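Local structure of putative tagatose-6-phosphate ketose/aldose isomerase (Escherichia coli, 3C3J) at residues Asp35-Ala40 with Phe157-Pro162; Leu136-Asn141 with Ala181-Val186. The protein belongs to the SIS-domain proteins and carries two such domains, each built round a five-stranded parallel sheet with helices packed against it. All coordinates share one frame; numbering follows the deposited sequence.

Contact 1. Residues Asp35-Ala40 with Phe157-Pro162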
loop_
_atom_site.group_PDB
_atom_site.type_symbol
_atom_site.label_atom_id
_atom_site.label_comp_id
_atom_site.label_asym_id
_atom_site.label_seq_id
_atom_site.Cartn_x
_atom_site.Cartn_y
_atom_site.Cartn_z
ATOM N N ASP A 35 -7.672 -31.210 3.512
ATOM C CA ASP A 35 -7.589 -32.545 2.878
ATOM C C ASP A 35 -8.923 -33.261 2.952
ATOM O O ASP A 35 -9.365 -33.860 1.961
ATOM C CB ASP A 35 -6.509 -33.434 3.507
ATOM C CG ASP A 35 -5.092 -32.938 3.235
ATOM O OD1 ASP A 35 -4.861 -32.312 2.191
ATOM O OD2 ASP A 35 -4.203 -33.203 4.054
ATOM N N ALA A 36 -9.553 -33.197 4.124
ATOM C CA ALA A 36 -10.855 -33.826 4.355
ATOM C C ALA A 36 -11.962 -33.189 3.495
ATOM O O ALA A 36 -12.865 -33.890 3.032
ATOM C CB ALA A 36 -11.211 -33.746 5.827
ATOM N N LEU A 37 -11.861 -31.877 3.278
ATOM C CA LEU A 37 -12.842 -31.087 2.518
ATOM C C LEU A 37 -12.493 -30.949 1.034
ATOM O O LEU A 37 -13.234 -30.295 0.280
ATOM C CB LEU A 37 -12.933 -29.667 3.122
ATOM C CG LEU A 37 -13.802 -29.454 4.348
ATOM C CD1 LEU A 37 -13.666 -30.612 5.326
ATOM C CD2 LEU A 37 -13.408 -28.132 5.014
ATOM N N ARG A 38 -11.399 -31.573 0.595
ATOM C CA ARG A 38 -10.862 -31.304 -0.739
ATOM C C ARG A 38 -11.878 -31.525 -1.856
ATOM O O ARG A 38 -11.985 -30.717 -2.789
ATOM C CB ARG A 38 -9.639 -32.171 -0.993
ATOM C CG ARG A 38 -8.778 -31.782 -2.152
ATOM C CD ARG A 38 -7.927 -30.540 -1.827
ATOM N NE ARG A 38 -8.346 -29.411 -2.618
ATOM C CZ ARG A 38 -7.762 -28.210 -2.598
ATOM N NH1 ARG A 38 -8.217 -27.268 -3.400
ATOM N NH2 ARG A 38 -6.750 -27.949 -1.796
ATOM N N SER A 39 -12.609 -32.629 -1.795
ATOM C CA SER A 39 -13.478 -32.956 -2.927
ATOM C C SER A 39 -14.691 -31.992 -2.989
ATOM O O SER A 39 -15.085 -31.564 -4.073
ATOM C CB SER A 39 -13.849 -34.435 -2.916
ATOM O OG SER A 39 -14.923 -34.666 -2.052
ATOM N N ALA A 40 -15.225 -31.613 -1.831
ATOM C CA ALA A 40 -16.224 -30.535 -1.720
ATOM C C ALA A 40 -15.703 -29.170 -2.239
ATOM O O ALA A 40 -16.398 -28.462 -3.012
ATOM C CB ALA A 40 -16.669 -30.393 -0.275
ATOM N N PHE A 157 -19.000 -20.982 -0.271
ATOM C CA PHE A 157 -18.447 -22.155 0.395
ATOM C C PHE A 157 -17.514 -21.614 1.468
ATOM O O PHE A 157 -16.526 -20.982 1.149
ATOM C CB PHE A 157 -17.665 -23.021 -0.594
ATOM C CG PHE A 157 -17.138 -24.319 -0.007
ATOM C CD1 PHE A 157 -17.729 -25.531 -0.349
ATOM C CD2 PHE A 157 -16.055 -24.329 0.862
ATOM C CE1 PHE A 157 -17.255 -26.728 0.180
ATOM C CE2 PHE A 157 -15.581 -25.521 1.404
ATOM C CZ PHE A 157 -16.180 -26.721 1.057
ATOM N N ALA A 158 -17.831 -21.863 2.720
ATOM C CA ALA A 158 -17.069 -21.287 3.821
ATOM C C ALA A 158 -16.122 -22.310 4.391
ATOM O O ALA A 158 -16.454 -23.488 4.555
ATOM C CB ALA A 158 -17.961 -20.785 4.888
ATOM N N LEU A 159 -14.931 -21.828 4.712
ATOM C CA LEU A 159 -13.904 -22.653 5.296
ATOM C C LEU A 159 -13.624 -22.158 6.724
ATOM O O LEU A 159 -13.213 -21.019 6.946
ATOM C CB LEU A 159 -12.684 -22.599 4.407
ATOM C CG LEU A 159 -11.466 -23.421 4.711
ATOM C CD1 LEU A 159 -11.834 -24.910 4.856
ATOM C CD2 LEU A 159 -10.474 -23.155 3.538
ATOM N N LEU A 160 -13.839 -23.042 7.676
ATOM C CA LEU A 160 -13.651 -22.727 9.087
ATOM C C LEU A 160 -12.241 -23.082 9.550
ATOM O O LEU A 160 -11.753 -24.191 9.274
ATOM C CB LEU A 160 -14.685 -23.504 9.903
ATOM C CG LEU A 160 -14.838 -23.135 11.377
ATOM C CD1 LEU A 160 -15.296 -21.685 11.564
ATOM C CD2 LEU A 160 -15.829 -24.133 12.044
HETATM N N MSE A 161 -11.595 -22.169 10.268
HETATM C CA MSE A 161 -10.226 -22.400 10.761
HETATM C C MSE A 161 -10.334 -23.207 12.061
HETATM O O MSE A 161 -11.435 -23.277 12.646
HETATM C CB MSE A 161 -9.512 -21.070 11.012
HETATM C CG MSE A 161 -9.323 -20.214 9.796
HETATM SE SE MSE A 161 -8.240 -21.089 8.419
HETATM C CE MSE A 161 -9.608 -22.004 7.312
ATOM N N PRO A 162 -9.226 -23.844 12.501
ATOM C CA PRO A 162 -9.272 -24.541 13.789
ATOM C C PRO A 162 -9.658 -23.610 14.944
ATOM O O PRO A 162 -9.336 -22.421 14.945
ATOM C CB PRO A 162 -7.850 -25.099 13.944
ATOM C CG PRO A 162 -7.344 -25.171 12.489
ATOM C CD PRO A 162 -7.912 -23.976 11.861
#
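F157 and L159 both place CG anti to the backbone N (chi1 -176° and -177°), which carries the F157 ring to A40 and the branched end of L159 to L37. L37 swings its own CG beside its backbone N and anti to the carbonyl carbon (chi1 -82°), so that one methyl of its branch leads the approach. The result is two small apolar patches, one for each of two helix positions three residues apart. In the first, the methyls L37 CD2 and L159 CD1 meet at 3.6 Å, and the two side chains cross obliquely. The CB of L159 is not aimed squarely at the helix; the reach is made by CD1 at the far end of the chain. In the second, A40 CB sits by the outer part of the F157 ring, 3.7 Å from CE1 and 3.9 Å from CZ. The same CE1 also lies 3.7 Å from the carbonyl oxygen A40 O, a van der Waals approach. F157 extends its packing along the helix by touching L41. Helix 23-49 thus runs over the edge strand 159-160 of the parallel sheet. L159 also reaches V186 of helix 174-187 on this face, A158 and L160 lie against helix 145-151, and backbone bonds from F157 and L159 to H135, P137 and T139 join the segment to strand 133-139.

Contact 2. Residues Leu136-Asn141 with Ala181-Val186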
loop_
_atom_site.group_PDB
_atom_site.type_symbol
_atom_site.label_atom_id
_atom_site.label_comp_id
_atom_site.label_asym_id
_atom_site.label_seq_id
_atom_site.Cartn_x
_atom_site.Cartn_y
_atom_site.Cartn_z
ATOM N N LEU A 136 -15.958 -17.337 -0.948
ATOM C CA LEU A 136 -15.235 -18.291 -0.128
ATOM C C LEU A 136 -14.718 -17.569 1.120
ATOM O O LEU A 136 -13.580 -17.129 1.166
ATOM C CB LEU A 136 -14.073 -18.903 -0.900
ATOM C CG LEU A 136 -13.392 -20.129 -0.237
ATOM C CD1 LEU A 136 -14.032 -21.391 -0.742
ATOM C CD2 LEU A 136 -11.890 -20.136 -0.513
ATOM N N PRO A 137 -15.573 -17.418 2.137
ATOM C CA PRO A 137 -15.043 -16.896 3.391
ATOM C C PRO A 137 -14.088 -17.869 4.078
ATOM O O PRO A 137 -14.312 -19.087 4.073
ATOM C CB PRO A 137 -16.289 -16.660 4.242
ATOM C CG PRO A 137 -17.445 -16.848 3.301
ATOM C CD PRO A 137 -17.010 -17.707 2.211
ATOM N N ILE A 138 -13.010 -17.317 4.629
ATOM C CA ILE A 138 -12.037 -18.076 5.415
ATOM C C ILE A 138 -12.039 -17.376 6.763
ATOM O O ILE A 138 -11.602 -16.214 6.885
ATOM C CB ILE A 138 -10.648 -18.087 4.744
ATOM C CG1 ILE A 138 -10.755 -18.743 3.364
ATOM C CG2 ILE A 138 -9.607 -18.804 5.617
ATOM C CD1 ILE A 138 -9.425 -18.832 2.520
ATOM N N THR A 139 -12.555 -18.072 7.765
ATOM C CA THR A 139 -12.943 -17.445 9.024
ATOM C C THR A 139 -12.717 -18.361 10.250
ATOM O O THR A 139 -12.720 -19.584 10.139
ATOM C CB THR A 139 -14.434 -16.961 8.925
ATOM O OG1 THR A 139 -14.815 -16.256 10.109
ATOM C CG2 THR A 139 -15.396 -18.136 8.683
ATOM N N CYS A 140 -12.534 -17.739 11.412
ATOM C CA CYS A 140 -12.224 -18.460 12.653
ATOM C C CYS A 140 -13.408 -18.645 13.612
ATOM O O CYS A 140 -13.231 -19.236 14.675
ATOM C CB CYS A 140 -11.041 -17.779 13.381
ATOM S SG CYS A 140 -9.568 -17.543 12.324
ATOM N N ASN A 141 -14.612 -18.220 13.220
ATOM C CA ASN A 141 -15.792 -18.256 14.082
ATOM C C ASN A 141 -16.982 -18.920 13.394
ATOM O O ASN A 141 -17.581 -18.373 12.463
ATOM C CB ASN A 141 -16.146 -16.818 14.514
ATOM C CG ASN A 141 -17.275 -16.747 15.530
ATOM O OD1 ASN A 141 -17.588 -17.724 16.203
ATOM N ND2 ASN A 141 -17.855 -15.552 15.686
ATOM N N ALA A 181 -2.130 -19.589 5.306
ATOM C CA ALA A 181 -1.718 -20.944 4.912
ATOM C C ALA A 181 -2.872 -21.694 4.268
ATOM O O ALA A 181 -2.680 -22.402 3.277
ATOM C CB ALA A 181 -1.208 -21.718 6.124
ATOM N N SER A 182 -4.073 -21.522 4.821
ATOM C CA SER A 182 -5.266 -22.171 4.254
ATOM C C SER A 182 -5.561 -21.683 2.825
ATOM O O SER A 182 -5.805 -22.496 1.928
ATOM C CB SER A 182 -6.484 -21.984 5.156
ATOM O OG SER A 182 -6.179 -22.427 6.474
ATOM N N CYS A 183 -5.536 -20.371 2.623
ATOM C CA CYS A 183 -5.775 -19.795 1.302
ATOM C C CYS A 183 -4.765 -20.302 0.268
ATOM O O CYS A 183 -5.155 -20.725 -0.805
ATOM C CB CYS A 183 -5.767 -18.266 1.339
ATOM S SG CYS A 183 -6.411 -17.532 -0.200
ATOM N N LEU A 184 -3.484 -20.317 0.627
ATOM C CA LEU A 184 -2.451 -20.860 -0.243
ATOM C C LEU A 184 -2.753 -22.331 -0.584
ATOM O O LEU A 184 -2.676 -22.728 -1.753
ATOM C CB LEU A 184 -1.086 -20.720 0.427
ATOM C CG LEU A 184 -0.456 -19.334 0.523
ATOM C CD1 LEU A 184 0.768 -19.396 1.480
ATOM C CD2 LEU A 184 -0.022 -18.768 -0.859
ATOM N N ALA A 185 -3.160 -23.115 0.420
ATOM C CA ALA A 185 -3.420 -24.545 0.241
ATOM C C ALA A 185 -4.629 -24.793 -0.619
ATOM O O ALA A 185 -4.661 -25.765 -1.354
ATOM C CB ALA A 185 -3.577 -25.256 1.572
ATOM N N VAL A 186 -5.625 -23.914 -0.533
ATOM C CA VAL A 186 -6.831 -24.062 -1.338
ATOM C C VAL A 186 -6.489 -23.891 -2.806
ATOM O O VAL A 186 -6.902 -24.709 -3.628
ATOM C CB VAL A 186 -7.944 -23.050 -0.935
ATOM C CG1 VAL A 186 -9.033 -22.961 -2.049
ATOM C CG2 VAL A 186 -8.577 -23.462 0.450
#
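This is a buried helix-on-sheet contact inside the alpha/beta/alpha layered SIS domain: strand 133-139, an inner strand of the parallel sheet, is covered by helix 174-187. The two short axes come within 10.1 Å at 145°, so strand and helix run roughly antiparallel, and the closest meetings between the layers are apolar, with S182 alongside. L136 and I138, alternate residues of the strand, both face the helix, while P137 and T139 lie against helix 145-151. From the helix, V186 is one turn on from S182 and C183. L136 CD2 approaches V186 CG1 at 4.3 Å, a loose touch between methyl groups. I138 bridges two neighbouring helix residues with its two arms: CG2 comes to 4.5 Å from S182 CB, and the ethyl arm reaches C183. The hydroxyl of S182 is satisfied away from the strand, bonded to T178 O and S30 OG. C183 also packs on I71 of helix 63-79. With chi2 at 179° the ethyl arm of I138 is fully extended, which brings CD1 against the base of the C183 side chain, 3.9 Å from CB and 4.0 Å from CA.

How the contacts relate
Contacts 1 and 2 lie with centres about 8 Å apart in the same domain, and their segments alternate along the chain. They share one sheet: strand 159-160 of contact 1 pairs with strand 133-139 of contact 2, with L159 N 2.9 Å from P137 O and M161 N 2.8 Å from T139 O, both probable hydrogen bonds. The helices are tied together as well. R38, whose CB points away from segment 157-162, sends its guanidinium group to the backbone of helix 174-187, with NH1 2.9 Å from V186 O and NH2 3.1 Å from A185 O. Selenomethionine M161, from the strand side of contact 1, packs on S182 and I138 of contact 2.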